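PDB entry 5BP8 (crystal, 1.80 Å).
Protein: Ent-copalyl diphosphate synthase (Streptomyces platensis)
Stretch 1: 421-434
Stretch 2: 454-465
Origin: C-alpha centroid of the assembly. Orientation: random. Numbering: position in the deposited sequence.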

# COMPACT_ATOMS: atom_id res chain seq x y z
N ALA A 421 -22.23 0.74 -20.34
CA ALA A 421 -20.83 0.67 -19.93
C ALA A 421 -20.01 -0.41 -20.63
O ALA A 421 -18.78 -0.49 -20.42
CB ALA A 421 -20.75 0.48 -18.41
N ARG A 422 -20.65 -1.18 -21.51
CA ARG A 422 -19.98 -2.33 -22.15
C ARG A 422 -18.87 -1.92 -23.16
O ARG A 422 -17.90 -2.67 -23.34
CB ARG A 422 -21.01 -3.24 -22.85
CG ARG A 422 -20.44 -4.53 -23.43
CD ARG A 422 -19.88 -5.46 -22.35
NE ARG A 422 -18.68 -6.19 -22.79
CZ ARG A 422 -18.08 -7.17 -22.11
NH1 ARG A 422 -18.54 -7.58 -20.92
NH2 ARG A 422 -16.99 -7.74 -22.64
N ALA A 423 -19.03 -0.77 -23.80
CA ALA A 423 -18.00 -0.27 -24.73
C ALA A 423 -16.67 -0.05 -23.98
O ALA A 423 -15.60 -0.40 -24.48
CB ALA A 423 -18.44 1.04 -25.37
N ALA A 424 -16.78 0.55 -22.81
CA ALA A 424 -15.62 0.84 -21.97
C ALA A 424 -14.91 -0.44 -21.51
O ALA A 424 -13.67 -0.52 -21.48
CB ALA A 424 -16.04 1.66 -20.79
N VAL A 425 -15.70 -1.43 -21.12
CA VAL A 425 -15.15 -2.71 -20.74
C VAL A 425 -14.38 -3.35 -21.89
O VAL A 425 -13.28 -3.88 -21.69
CB VAL A 425 -16.25 -3.68 -20.25
CG1 VAL A 425 -15.67 -5.08 -20.11
CG2 VAL A 425 -16.86 -3.18 -18.94
N ASP A 426 -14.94 -3.30 -23.11
CA ASP A 426 -14.24 -3.87 -24.25
C ASP A 426 -12.94 -3.11 -24.54
O ASP A 426 -11.96 -3.72 -24.95
CB ASP A 426 -15.10 -3.85 -25.53
CG ASP A 426 -16.33 -4.73 -25.42
OD1 ASP A 426 -16.33 -5.68 -24.61
OD2 ASP A 426 -17.30 -4.48 -26.17
N ARG A 427 -12.94 -1.79 -24.36
CA ARG A 427 -11.74 -0.98 -24.59
C ARG A 427 -10.65 -1.34 -23.56
O ARG A 427 -9.47 -1.31 -23.88
CB ARG A 427 -12.04 0.51 -24.45
CG ARG A 427 -12.84 1.13 -25.59
CD ARG A 427 -12.50 2.62 -25.63
NE ARG A 427 -13.41 3.46 -24.85
CZ ARG A 427 -13.04 4.51 -24.12
NH1 ARG A 427 -11.75 4.86 -23.95
NH2 ARG A 427 -13.98 5.20 -23.48
N ALA A 428 -11.08 -1.64 -22.34
CA ALA A 428 -10.14 -2.13 -21.29
C ALA A 428 -9.52 -3.49 -21.68
O ALA A 428 -8.30 -3.71 -21.53
CB ALA A 428 -10.84 -2.22 -19.95
N ALA A 429 -10.33 -4.41 -22.17
CA ALA A 429 -9.83 -5.71 -22.62
C ALA A 429 -8.89 -5.57 -23.83
O ALA A 429 -7.89 -6.28 -23.93
CB ALA A 429 -10.99 -6.66 -22.94
N ALA A 430 -9.20 -4.65 -24.73
CA ALA A 430 -8.31 -4.34 -25.84
C ALA A 430 -6.94 -3.84 -25.34
O ALA A 430 -5.90 -4.20 -25.90
CB ALA A 430 -8.94 -3.32 -26.76
N TRP A 431 -6.98 -2.97 -24.33
CA TRP A 431 -5.76 -2.44 -23.71
C TRP A 431 -4.95 -3.56 -23.07
O TRP A 431 -3.71 -3.60 -23.17
CB TRP A 431 -6.12 -1.36 -22.71
CG TRP A 431 -4.97 -0.79 -21.96
CD1 TRP A 431 -4.13 0.19 -22.38
CD2 TRP A 431 -4.54 -1.15 -20.65
NE1 TRP A 431 -3.20 0.48 -21.40
CE2 TRP A 431 -3.42 -0.34 -20.34
CE3 TRP A 431 -4.99 -2.07 -19.70
CZ2 TRP A 431 -2.75 -0.43 -19.11
CZ3 TRP A 431 -4.32 -2.16 -18.49
CH2 TRP A 431 -3.22 -1.33 -18.21
N ALA A 432 -5.64 -4.48 -22.42
CA ALA A 432 -4.98 -5.65 -21.89
C ALA A 432 -4.26 -6.44 -22.97
O ALA A 432 -3.11 -6.80 -22.80
CB ALA A 432 -5.96 -6.53 -21.12
N LEU A 433 -4.91 -6.69 -24.11
CA LEU A 433 -4.26 -7.50 -25.13
C LEU A 433 -3.04 -6.76 -25.67
O LEU A 433 -2.01 -7.36 -25.96
CB LEU A 433 -5.24 -7.80 -26.29
CG LEU A 433 -6.48 -8.61 -25.94
CD1 LEU A 433 -7.38 -8.76 -27.16
CD2 LEU A 433 -6.08 -9.98 -25.43
N ALA A 434 -3.17 -5.45 -25.80
CA ALA A 434 -2.15 -4.63 -26.40
C ALA A 434 -0.92 -4.48 -25.52
O ALA A 434 0.17 -4.19 -26.02
CB ALA A 434 -2.71 -3.26 -26.70
N TYR A 454 -4.29 -9.76 -12.32
CA TYR A 454 -5.38 -8.81 -12.59
C TYR A 454 -5.88 -8.88 -14.03
O TYR A 454 -7.09 -8.82 -14.28
CB TYR A 454 -5.00 -7.37 -12.24
CG TYR A 454 -4.64 -7.15 -10.77
CD1 TYR A 454 -5.19 -7.94 -9.76
CD2 TYR A 454 -3.80 -6.11 -10.40
CE1 TYR A 454 -4.88 -7.73 -8.42
CE2 TYR A 454 -3.48 -5.88 -9.07
CZ TYR A 454 -4.02 -6.70 -8.09
OH TYR A 454 -3.71 -6.54 -6.76
N MSE A 455 -4.96 -8.97 -14.99
CA MSE A 455 -5.33 -9.04 -16.40
C MSE A 455 -5.99 -10.34 -16.76
O MSE A 455 -6.94 -10.36 -17.56
CB MSE A 455 -4.13 -8.73 -17.29
CG MSE A 455 -3.74 -7.26 -17.14
SE MSE A 455 -5.11 -5.96 -17.65
CE MSE A 455 -5.91 -5.56 -15.93
N VAL A 456 -5.51 -11.45 -16.22
CA VAL A 456 -6.16 -12.74 -16.49
C VAL A 456 -7.62 -12.70 -15.99
O VAL A 456 -8.56 -13.11 -16.73
CB VAL A 456 -5.37 -13.91 -15.88
CG1 VAL A 456 -6.20 -15.18 -15.86
CG2 VAL A 456 -4.08 -14.13 -16.64
N GLN A 457 -7.83 -12.18 -14.78
CA GLN A 457 -9.18 -12.01 -14.24
C GLN A 457 -10.05 -11.13 -15.11
O GLN A 457 -11.20 -11.50 -15.39
CB GLN A 457 -9.16 -11.39 -12.86
CG GLN A 457 -8.62 -12.29 -11.78
CD GLN A 457 -8.76 -11.66 -10.41
OE1 GLN A 457 -9.85 -11.19 -10.04
NE2 GLN A 457 -7.67 -11.67 -9.64
N LEU A 458 -9.52 -9.97 -15.52
CA LEU A 458 -10.25 -9.05 -16.38
C LEU A 458 -10.71 -9.76 -17.64
O LEU A 458 -11.89 -9.68 -18.01
CB LEU A 458 -9.39 -7.84 -16.75
CG LEU A 458 -10.00 -6.80 -17.70
CD1 LEU A 458 -11.39 -6.39 -17.28
CD2 LEU A 458 -9.11 -5.57 -17.83
N LEU A 459 -9.77 -10.43 -18.32
CA LEU A 459 -10.08 -11.08 -19.59
C LEU A 459 -11.09 -12.21 -19.44
O LEU A 459 -12.04 -12.31 -20.24
CB LEU A 459 -8.80 -11.60 -20.25
CG LEU A 459 -7.81 -10.54 -20.75
CD1 LEU A 459 -6.51 -11.20 -21.18
CD2 LEU A 459 -8.39 -9.72 -21.89
N MSE A 460 -10.91 -13.05 -18.42
CA MSE A 460 -11.83 -14.19 -18.20
C MSE A 460 -13.19 -13.74 -17.75
O MSE A 460 -14.23 -14.23 -18.27
CB MSE A 460 -11.21 -15.21 -17.27
CG MSE A 460 -9.96 -15.87 -17.83
SE MSE A 460 -10.30 -16.94 -19.45
CE MSE A 460 -10.43 -15.68 -20.92
N ARG A 461 -13.25 -12.82 -16.79
CA ARG A 461 -14.54 -12.43 -16.23
C ARG A 461 -15.40 -11.60 -17.19
O ARG A 461 -16.63 -11.56 -17.02
CB ARG A 461 -14.37 -11.73 -14.89
CG ARG A 461 -13.91 -12.67 -13.77
CD ARG A 461 -13.40 -11.92 -12.55
NE ARG A 461 -14.40 -11.07 -11.90
CZ ARG A 461 -14.15 -10.29 -10.85
NH1 ARG A 461 -12.93 -10.25 -10.29
NH2 ARG A 461 -15.10 -9.54 -10.35
N THR A 462 -14.79 -10.97 -18.19
CA THR A 462 -15.53 -10.11 -19.11
C THR A 462 -15.69 -10.74 -20.48
O THR A 462 -16.12 -10.09 -21.41
CB THR A 462 -14.85 -8.73 -19.27
OG1 THR A 462 -13.56 -8.86 -19.87
CG2 THR A 462 -14.76 -8.03 -17.93
N ARG A 463 -15.35 -12.02 -20.58
CA ARG A 463 -15.39 -12.75 -21.82
C ARG A 463 -16.86 -12.98 -22.16
O ARG A 463 -17.67 -13.15 -21.27
CB ARG A 463 -14.68 -14.09 -21.64
CG ARG A 463 -14.41 -14.90 -22.90
CD ARG A 463 -13.35 -15.96 -22.60
NE ARG A 463 -13.54 -17.21 -23.34
CZ ARG A 463 -14.01 -18.35 -22.82
NH1 ARG A 463 -14.37 -18.44 -21.54
NH2 ARG A 463 -14.12 -19.43 -23.60
N THR A 464 -17.19 -12.92 -23.45
CA THR A 464 -18.54 -13.25 -23.91
C THR A 464 -18.48 -14.28 -25.02
O THR A 464 -17.39 -14.55 -25.56
CB THR A 464 -19.30 -12.00 -24.42
OG1 THR A 464 -18.60 -11.41 -25.53
CG2 THR A 464 -19.47 -10.99 -23.30
N PRO A 465 -19.64 -14.87 -25.38
CA PRO A 465 -19.73 -15.65 -26.60
C PRO A 465 -19.14 -14.91 -27.80
O PRO A 465 -18.49 -15.54 -28.63
CB PRO A 465 -21.24 -15.84 -26.77
CG PRO A 465 -21.77 -15.87 -25.37
CD PRO A 465 -20.84 -15.03 -24.53

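Two helices of one chain pack here, 422-434 and 454-461. Their axes come within 9.9 Å, and their N-to-C directions differ by 135°, so they run in roughly opposing senses but well off antiparallel. The backbone register follows from this. Val425 lies nearest Thr462, Ala429 nearest Leu459 and Ala432 nearest Met455, so the start of the first helix meets the end of the second. The contact buries 452 Å² in all.

Most of the contact is apolar. Three alanines, Ala428, Ala429 and Ala432, take part on the first helix. Leu458 CD2 lies 4.2 Å from Ala428 O and Leu459 CD2 lies 4.0 Å from Ala429 O, so both leucines reach the backbone of the first helix. The CA-to-CB bond of Leu459 points sideways, but the end of the side chain comes nearer, and CD2 meets three residues. Leu459 CD2 lies 4.2 Å from Ala429 CB, 4.1 Å from Ala432 CB and 4.2 Å from Leu433 CD2. The CA atoms of Ala429 and Leu459 are only 6.2 Å apart, the shortest spacing in the register.

Leu458 sits one residue earlier and points toward the first helix. Leu458 CD2 packs 4.3 Å from Ala428 CB. Val425 and Thr462 also point toward each other's stretch, and they touch through methyls, Val425 CG1 to Thr462 CG2 at 3.8 Å.

Met455 is a selenomethionine, and its selenium makes two contacts. Met455 SE is 3.6 Å from Ala432 CB and 4.0 Å from Trp431 CZ3. Met455 SE lies 5.2 Å from the centroid of the Trp431 six-membered ring, 69° off the ring normal. The approach is oblique.

One hydrogen bond crosses between the stretches. Arg422 NH2 donates to Thr462 O at 2.8 Å, with an angle of 163° at the hydrogen, which is close to linear. Thr462 is the first residue after the helix to leave helical phi/psi. Its carbonyl oxygen lies at the edge of the Arg422 guanidinium, near the plane, where the N-H groups point. Thr464 CG2 lies over one face of the same group, 4.1 Å from Arg422 NH2.

Other polar interactions lie within each stretch. Arg422 forms a salt bridge with Asp426, one helical turn later. Arg422 NE and Arg422 NH2 both donate to Asp426 OD1, at 3.0 and 2.9 Å. Arg422 NH2 therefore serves two acceptors, one in its own helix and one across the contact. Asp426 does not itself reach the second stretch.

In the second stretch, Thr462 OG1 donates to Leu458 O at 2.6 Å. Thr462 OG1 is thus bonded to its own helix. The closest approach of Thr462 to Val425 is through CG2. The backbone bond to the same acceptor, Thr462 N to Leu458 O, is weak at 3.2 Å. Arg461 NH1 also makes a weak bond to Gln457 OE1 at 3.2 Å, but neither residue touches the first stretch.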